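Local coordinates for putative sensory box/GGDEF family protein (PDB 3LID), which probably makes cyclic di-GMP from GTP as a full-length protein, the present chain being its extracellular PDC-fold (Cache-type) sensor domain, at residues A[68-73]-A[93-98]; A[77-82]-A[170-175]. All coordinates share one frame; numbering follows the deposited sequence.

Contact 1 of 2, residues A[68-73]-A[93-98]; sequences MWSSVA and VRIKYD
The axes of helix segment 68-73 and strand segment 93-98 approach to 8.5 Å and point nearly the same way, 27° apart, so that one side of the helix meets alternate residues of the strand. Ile-95 fills the middle of the interface. Its CG1 lies 3.6 Å from Trp-69 CB, at the edge of the indole and near its plane, while CD1 reaches 3.8 Å from Ser-70 OG. With CG1 anti to the carbonyl carbon (chi1 -72°), CG2 falls anti to the backbone N and lies against Ser-70 and, more loosely, Ala-73 CB. The beta-branched residue thus spreads over three helix positions. Trp-69 is long enough to reach back along the strand: its CZ3 touches Val-93 CG1 at 3.6 Å, an oblique approach in which the two side chains cross at about a right angle. Ser-70 suits its buried place because it is small and its hydroxyl is bonded to Glu-66 O, one turn back in the same helix, so the oxygen can lie against methyl groups. One turn on from Trp-69, the methyl of Ala-73 lets the backbones come close, with CB 3.7 Å from Tyr-97 CB. Tyr-97 CG is anti to its backbone N (chi1 169°), which lays the ring beneath the helix; Ala-73 O stands 3.7 Å above the ring plane, over its centre. Ile-82 and Phe-84 of strand 79-86 also touch Trp-69, and Ala-104 of strand 103-106 touches Ala-73. The arrangement is that of an alpha helix laid on the antiparallel sheet of a PDC sensor module.

Contact 2 of 2, residues A[77-82]-A[170-175]; sequences KLYKQI and LNVDIE. With PO4 (phosphate ion), chain C.
Asn-171 ND2 is gripped by two good hydrogen bonds and a weak one: it donates to phosphate O3 at 3.0 Å, almost straight (172°), bonds Glu-138 OE2, and has Ser-151 OG as weak partner. With OD1 held by Arg-83 NH2, the amide is fixed against rotation, a task suited to asparagine, with donor and acceptor on a short stem. Its backbone joins the antiparallel pairing: Asn-171 N donates to Gln-81 O at 3.0 Å, and Asn-171 O takes Lys-80 N at 2.8 Å. Asp-173 N closes the ladder on Leu-78 O, also at 2.8 Å. Around the corner at Lys-80, Gln-81 N is buried without a partner in the model. On the other face Tyr-79 lies alongside its neighbours, CE1 3.7 Å from Val-172 CG2, and Ile-82 CG2 meets Leu-170 CD2 at 3.6 Å. Leu-78, its CG in the crowded first-torsion position (chi1 54°), sets CD1 over the centre of the Tyr-79 ring. Asp-173, the N-cap of helix 174-181, turns OD1 to Tyr-176 N, and a water lies 2.8 Å from both its OD2 and Lys-77 O. The aliphatic part of Lys-80 passes the Asp-173 carboxylate, its NZ salt-bridged to Glu-138. Arg-153, Lys-113, Arg-116, Arg-83, Tyr-118 and the backbone N of Arg-139 complete the phosphate site; the ion probably came from the crystallisation liquor, so this chemistry is consistent with an anion-favouring pocket but identifies no natural ligand.

Overall arrangement
The contacts meet on one antiparallel sheet: contact 1 lays helix 59-76 on strand 91-98, contact 2 pairs strands 79-86 and 163-173, and their centres are about 10 Å apart. Strand 79-86 joins them, pairing along its other edge with strand 91-98, where Ile-95 N lies 2.8 Å from Ile-82 O and Tyr-97 N lies 3.0 Å from Lys-80 O, both probable hydrogen bonds. Two helices cover the apolar face shared by Tyr-79, Ile-82 and Ile-95, with 59-76 over contact 1 and 9-45 over Tyr-79 and Leu-170. The phosphate sits on the opposite face, beside Asn-171, so contact 1 belongs to the helix-covered side and contact 2 spans both sides.

Contact 1 of 2, residues A[68-73]-A[93-98]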
loop_
_atom_site.group_PDB
_atom_site.type_symbol
_atom_site.label_atom_id
_atom_site.label_comp_id
_atom_site.label_asym_id
_atom_site.label_seq_id
_atom_site.Cartn_x
_atom_site.Cartn_y
_atom_site.Cartn_z
ATOM N N MET A 68 16.069 -14.824 9.067
ATOM C CA MET A 68 16.062 -13.430 9.428
ATOM C C MET A 68 14.890 -12.709 8.749
ATOM O O MET A 68 14.101 -11.959 9.420
ATOM C CB MET A 68 17.397 -12.797 9.012
ATOM C CG MET A 68 17.660 -11.395 9.527
ATOM S SD MET A 68 17.048 -10.065 8.505
ATOM C CE MET A 68 18.285 -9.950 7.118
ATOM N N TRP A 69 14.752 -12.898 7.428
ATOM C CA TRP A 69 13.664 -12.212 6.728
ATOM C C TRP A 69 12.293 -12.674 7.246
ATOM O O TRP A 69 11.381 -11.869 7.281
ATOM C CB TRP A 69 13.792 -12.474 5.228
ATOM C CG TRP A 69 14.833 -11.637 4.624
ATOM C CD1 TRP A 69 15.726 -10.790 5.255
ATOM C CD2 TRP A 69 15.167 -11.580 3.224
ATOM N NE1 TRP A 69 16.536 -10.184 4.317
ATOM C CE2 TRP A 69 16.173 -10.621 3.076
ATOM C CE3 TRP A 69 14.635 -12.193 2.098
ATOM C CZ2 TRP A 69 16.745 -10.308 1.822
ATOM C CZ3 TRP A 69 15.146 -11.871 0.839
ATOM C CH2 TRP A 69 16.209 -10.940 0.727
ATOM N N SER A 70 12.123 -13.952 7.585
ATOM C CA SER A 70 10.874 -14.418 8.115
ATOM C C SER A 70 10.616 -13.676 9.435
ATOM O O SER A 70 9.433 -13.314 9.691
ATOM C CB SER A 70 10.949 -15.924 8.364
ATOM O OG SER A 70 11.062 -16.620 7.111
ATOM N N SER A 71 11.644 -13.553 10.286
ATOM C CA SER A 71 11.476 -12.800 11.559
ATOM C C SER A 71 11.087 -11.368 11.317
ATOM O O SER A 71 10.255 -10.792 12.055
ATOM C CB SER A 71 12.782 -12.876 12.387
ATOM O OG SER A 71 13.020 -14.235 12.789
ATOM N N VAL A 72 11.732 -10.736 10.337
ATOM C CA VAL A 72 11.430 -9.317 10.048
ATOM C C VAL A 72 9.946 -9.244 9.551
ATOM O O VAL A 72 9.220 -8.283 9.924
ATOM C CB VAL A 72 12.395 -8.718 8.965
ATOM C CG1 VAL A 72 11.875 -7.354 8.499
ATOM C CG2 VAL A 72 13.784 -8.598 9.575
ATOM N N ALA A 73 9.533 -10.179 8.681
ATOM C CA ALA A 73 8.164 -10.106 8.177
ATOM C C ALA A 73 7.154 -10.262 9.333
ATOM O O ALA A 73 6.114 -9.607 9.309
ATOM C CB ALA A 73 7.892 -11.243 7.120
ATOM N N VAL A 93 15.729 -15.716 -3.482
ATOM C CA VAL A 93 15.341 -15.832 -2.060
ATOM C C VAL A 93 13.950 -15.261 -2.009
ATOM O O VAL A 93 13.713 -14.174 -2.553
ATOM C CB VAL A 93 16.197 -15.012 -1.101
ATOM C CG1 VAL A 93 15.788 -15.374 0.332
ATOM C CG2 VAL A 93 17.721 -15.392 -1.261
ATOM N N ARG A 94 13.008 -16.022 -1.454
ATOM C CA ARG A 94 11.634 -15.510 -1.452
ATOM C C ARG A 94 10.943 -15.898 -0.134
ATOM O O ARG A 94 10.672 -17.091 0.107
ATOM C CB ARG A 94 10.879 -16.175 -2.614
ATOM C CG ARG A 94 9.410 -15.770 -2.690
ATOM C CD ARG A 94 8.803 -16.181 -4.039
ATOM N NE ARG A 94 7.429 -15.708 -4.110
ATOM C CZ ARG A 94 6.384 -16.424 -4.559
ATOM N NH1 ARG A 94 6.507 -17.690 -5.015
ATOM N NH2 ARG A 94 5.164 -15.847 -4.530
ATOM N N ILE A 95 10.703 -14.891 0.701
ATOM C CA ILE A 95 9.959 -15.141 1.955
ATOM C C ILE A 95 8.592 -14.588 1.680
ATOM O O ILE A 95 8.464 -13.492 1.158
ATOM C CB ILE A 95 10.668 -14.386 3.107
ATOM C CG1 ILE A 95 12.032 -15.072 3.483
ATOM C CG2 ILE A 95 9.753 -14.153 4.317
ATOM C CD1 ILE A 95 12.093 -16.466 3.506
ATOM N N LYS A 96 7.588 -15.349 2.095
ATOM C CA LYS A 96 6.165 -14.921 1.955
ATOM C C LYS A 96 5.608 -14.830 3.366
ATOM O O LYS A 96 5.985 -15.630 4.241
ATOM C CB LYS A 96 5.319 -15.923 1.138
ATOM C CG LYS A 96 5.904 -16.044 -0.285
ATOM C CD LYS A 96 5.157 -17.092 -0.996
ATOM C CE LYS A 96 3.719 -16.491 -1.338
ATOM N NZ LYS A 96 2.950 -17.378 -2.323
ATOM N N TYR A 97 4.683 -13.870 3.565
ATOM C CA TYR A 97 4.109 -13.684 4.907
ATOM C C TYR A 97 2.614 -13.526 4.730
ATOM O O TYR A 97 2.109 -12.845 3.773
ATOM C CB TYR A 97 4.744 -12.440 5.582
ATOM C CG TYR A 97 3.985 -12.047 6.853
ATOM C CD1 TYR A 97 4.136 -12.814 8.019
ATOM C CD2 TYR A 97 3.172 -10.925 6.844
ATOM C CE1 TYR A 97 3.483 -12.450 9.194
ATOM C CE2 TYR A 97 2.478 -10.518 8.015
ATOM C CZ TYR A 97 2.667 -11.290 9.163
ATOM O OH TYR A 97 1.985 -10.884 10.298
ATOM N N ASP A 98 1.870 -14.139 5.659
ATOM C CA ASP A 98 0.430 -14.092 5.563
ATOM C C ASP A 98 -0.107 -13.419 6.849
ATOM O O ASP A 98 0.060 -13.982 7.918
ATOM C CB ASP A 98 -0.142 -15.532 5.598
ATOM C CG ASP A 98 -1.684 -15.541 5.579
ATOM O OD1 ASP A 98 -2.304 -15.129 4.585
ATOM O OD2 ASP A 98 -2.270 -16.054 6.546
#

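Contact 2 of 2, residues A[77-82]-A[170-175]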
loop_
_atom_site.group_PDB
_atom_site.type_symbol
_atom_site.label_atom_id
_atom_site.label_comp_id
_atom_site.label_asym_id
_atom_site.label_seq_id
_atom_site.Cartn_x
_atom_site.Cartn_y
_atom_site.Cartn_z
ATOM N N LYS A 77 4.902 -6.975 9.689
ATOM C CA LYS A 77 3.540 -7.377 9.235
ATOM C C LYS A 77 3.123 -6.794 7.855
ATOM O O LYS A 77 2.274 -7.405 7.191
ATOM C CB LYS A 77 2.439 -7.055 10.267
ATOM C CG LYS A 77 2.824 -7.690 11.600
ATOM C CD LYS A 77 1.734 -7.310 12.624
ATOM C CE LYS A 77 2.224 -7.590 14.004
ATOM N NZ LYS A 77 2.110 -9.004 14.252
ATOM N N LEU A 78 3.703 -5.663 7.448
ATOM C CA LEU A 78 3.216 -5.003 6.266
ATOM C C LEU A 78 3.875 -5.474 4.958
ATOM O O LEU A 78 3.483 -4.997 3.880
ATOM C CB LEU A 78 3.367 -3.457 6.355
ATOM C CG LEU A 78 4.788 -2.951 6.683
ATOM C CD1 LEU A 78 5.491 -2.833 5.406
ATOM C CD2 LEU A 78 4.723 -1.517 7.348
ATOM N N TYR A 79 4.835 -6.373 5.075
ATOM C CA TYR A 79 5.436 -6.993 3.840
ATOM C C TYR A 79 4.810 -8.332 3.529
ATOM O O TYR A 79 4.834 -9.224 4.372
ATOM C CB TYR A 79 6.955 -7.161 3.970
ATOM C CG TYR A 79 7.634 -5.877 4.298
ATOM C CD1 TYR A 79 7.803 -4.903 3.329
ATOM C CD2 TYR A 79 8.064 -5.595 5.628
ATOM C CE1 TYR A 79 8.413 -3.686 3.617
ATOM C CE2 TYR A 79 8.689 -4.382 5.909
ATOM C CZ TYR A 79 8.798 -3.419 4.922
ATOM O OH TYR A 79 9.399 -2.211 5.203
ATOM N N LYS A 80 4.190 -8.434 2.354
ATOM C CA LYS A 80 3.603 -9.673 1.903
ATOM C C LYS A 80 4.714 -10.619 1.326
ATOM O O LYS A 80 4.616 -11.822 1.430
ATOM C CB LYS A 80 2.536 -9.343 0.874
ATOM C CG LYS A 80 1.767 -10.600 0.500
ATOM C CD LYS A 80 0.346 -10.233 0.088
ATOM C CE LYS A 80 -0.472 -11.469 -0.160
ATOM N NZ LYS A 80 0.028 -12.145 -1.393
ATOM N N GLN A 81 5.777 -10.036 0.813
ATOM C CA GLN A 81 6.930 -10.817 0.377
ATOM C C GLN A 81 8.156 -10.014 0.566
ATOM O O GLN A 81 8.107 -8.812 0.516
ATOM C CB GLN A 81 6.873 -11.063 -1.187
ATOM C CG GLN A 81 5.632 -11.844 -1.600
ATOM C CD GLN A 81 5.662 -12.090 -3.109
ATOM O OE1 GLN A 81 4.989 -11.395 -3.913
ATOM N NE2 GLN A 81 6.496 -13.035 -3.500
ATOM N N ILE A 82 9.295 -10.708 0.744
ATOM C CA ILE A 82 10.598 -10.093 0.813
ATOM C C ILE A 82 11.470 -11.026 -0.043
ATOM O O ILE A 82 11.503 -12.237 0.221
ATOM C CB ILE A 82 11.163 -10.067 2.234
ATOM C CG1 ILE A 82 10.196 -9.200 3.108
ATOM C CG2 ILE A 82 12.621 -9.441 2.228
ATOM C CD1 ILE A 82 10.647 -9.234 4.601
ATOM N N LEU A 170 10.801 -5.545 -1.866
ATOM C CA LEU A 170 9.913 -5.767 -0.719
ATOM C C LEU A 170 8.505 -5.410 -1.158
ATOM O O LEU A 170 8.310 -4.342 -1.676
ATOM C CB LEU A 170 10.322 -4.771 0.438
ATOM C CG LEU A 170 11.854 -4.648 0.629
ATOM C CD1 LEU A 170 12.154 -3.533 1.628
ATOM C CD2 LEU A 170 12.315 -6.033 1.159
ATOM N N ASN A 171 7.548 -6.269 -0.948
ATOM C CA ASN A 171 6.175 -6.011 -1.415
ATOM C C ASN A 171 5.407 -5.530 -0.202
ATOM O O ASN A 171 4.979 -6.334 0.625
ATOM C CB ASN A 171 5.528 -7.282 -1.985
ATOM C CG ASN A 171 6.001 -7.573 -3.366
ATOM O OD1 ASN A 171 7.209 -7.410 -3.663
ATOM N ND2 ASN A 171 5.076 -7.957 -4.248
ATOM N N VAL A 172 5.158 -4.230 -0.202
ATOM C CA VAL A 172 4.310 -3.593 0.851
ATOM C C VAL A 172 2.850 -3.859 0.514
ATOM O O VAL A 172 2.370 -3.597 -0.605
ATOM C CB VAL A 172 4.636 -2.095 0.948
ATOM C CG1 VAL A 172 3.617 -1.428 1.946
ATOM C CG2 VAL A 172 6.143 -1.868 1.372
ATOM N N ASP A 173 2.161 -4.454 1.453
ATOM C CA ASP A 173 0.829 -5.029 1.241
ATOM C C ASP A 173 -0.240 -3.924 1.534
ATOM O O ASP A 173 -0.505 -3.515 2.684
ATOM C CB ASP A 173 0.726 -6.152 2.255
ATOM C CG ASP A 173 -0.643 -6.833 2.272
ATOM O OD1 ASP A 173 -1.581 -6.397 1.615
ATOM O OD2 ASP A 173 -0.749 -7.818 2.989
ATOM N N ILE A 174 -0.745 -3.327 0.452
ATOM C CA ILE A 174 -1.753 -2.243 0.612
ATOM C C ILE A 174 -3.067 -2.722 1.244
ATOM O O ILE A 174 -3.712 -1.979 2.009
ATOM C CB ILE A 174 -2.022 -1.635 -0.790
ATOM C CG1 ILE A 174 -0.725 -0.992 -1.368
ATOM C CG2 ILE A 174 -3.148 -0.569 -0.754
ATOM C CD1 ILE A 174 -0.109 0.185 -0.478
ATOM N N GLU A 175 -3.448 -3.984 1.048
ATOM C CA GLU A 175 -4.638 -4.473 1.728
ATOM C C GLU A 175 -4.468 -4.518 3.254
ATOM O O GLU A 175 -5.354 -4.161 4.008
ATOM C CB GLU A 175 -4.936 -5.877 1.203
ATOM C CG GLU A 175 -6.106 -6.575 1.948
ATOM C CD GLU A 175 -6.345 -7.984 1.387
ATOM O OE1 GLU A 175 -5.355 -8.737 1.258
ATOM O OE2 GLU A 175 -7.495 -8.322 1.051
HETATM P P PO4 C . 5.010 -9.745 -7.862
HETATM O O1 PO4 C . 4.539 -10.857 -6.906
HETATM O O2 PO4 C . 6.126 -10.421 -8.669
HETATM O O3 PO4 C . 5.585 -8.568 -7.127
HETATM O O4 PO4 C . 3.875 -9.320 -8.787
HETATM O O HOH W 1 1.276 -8.447 4.769
#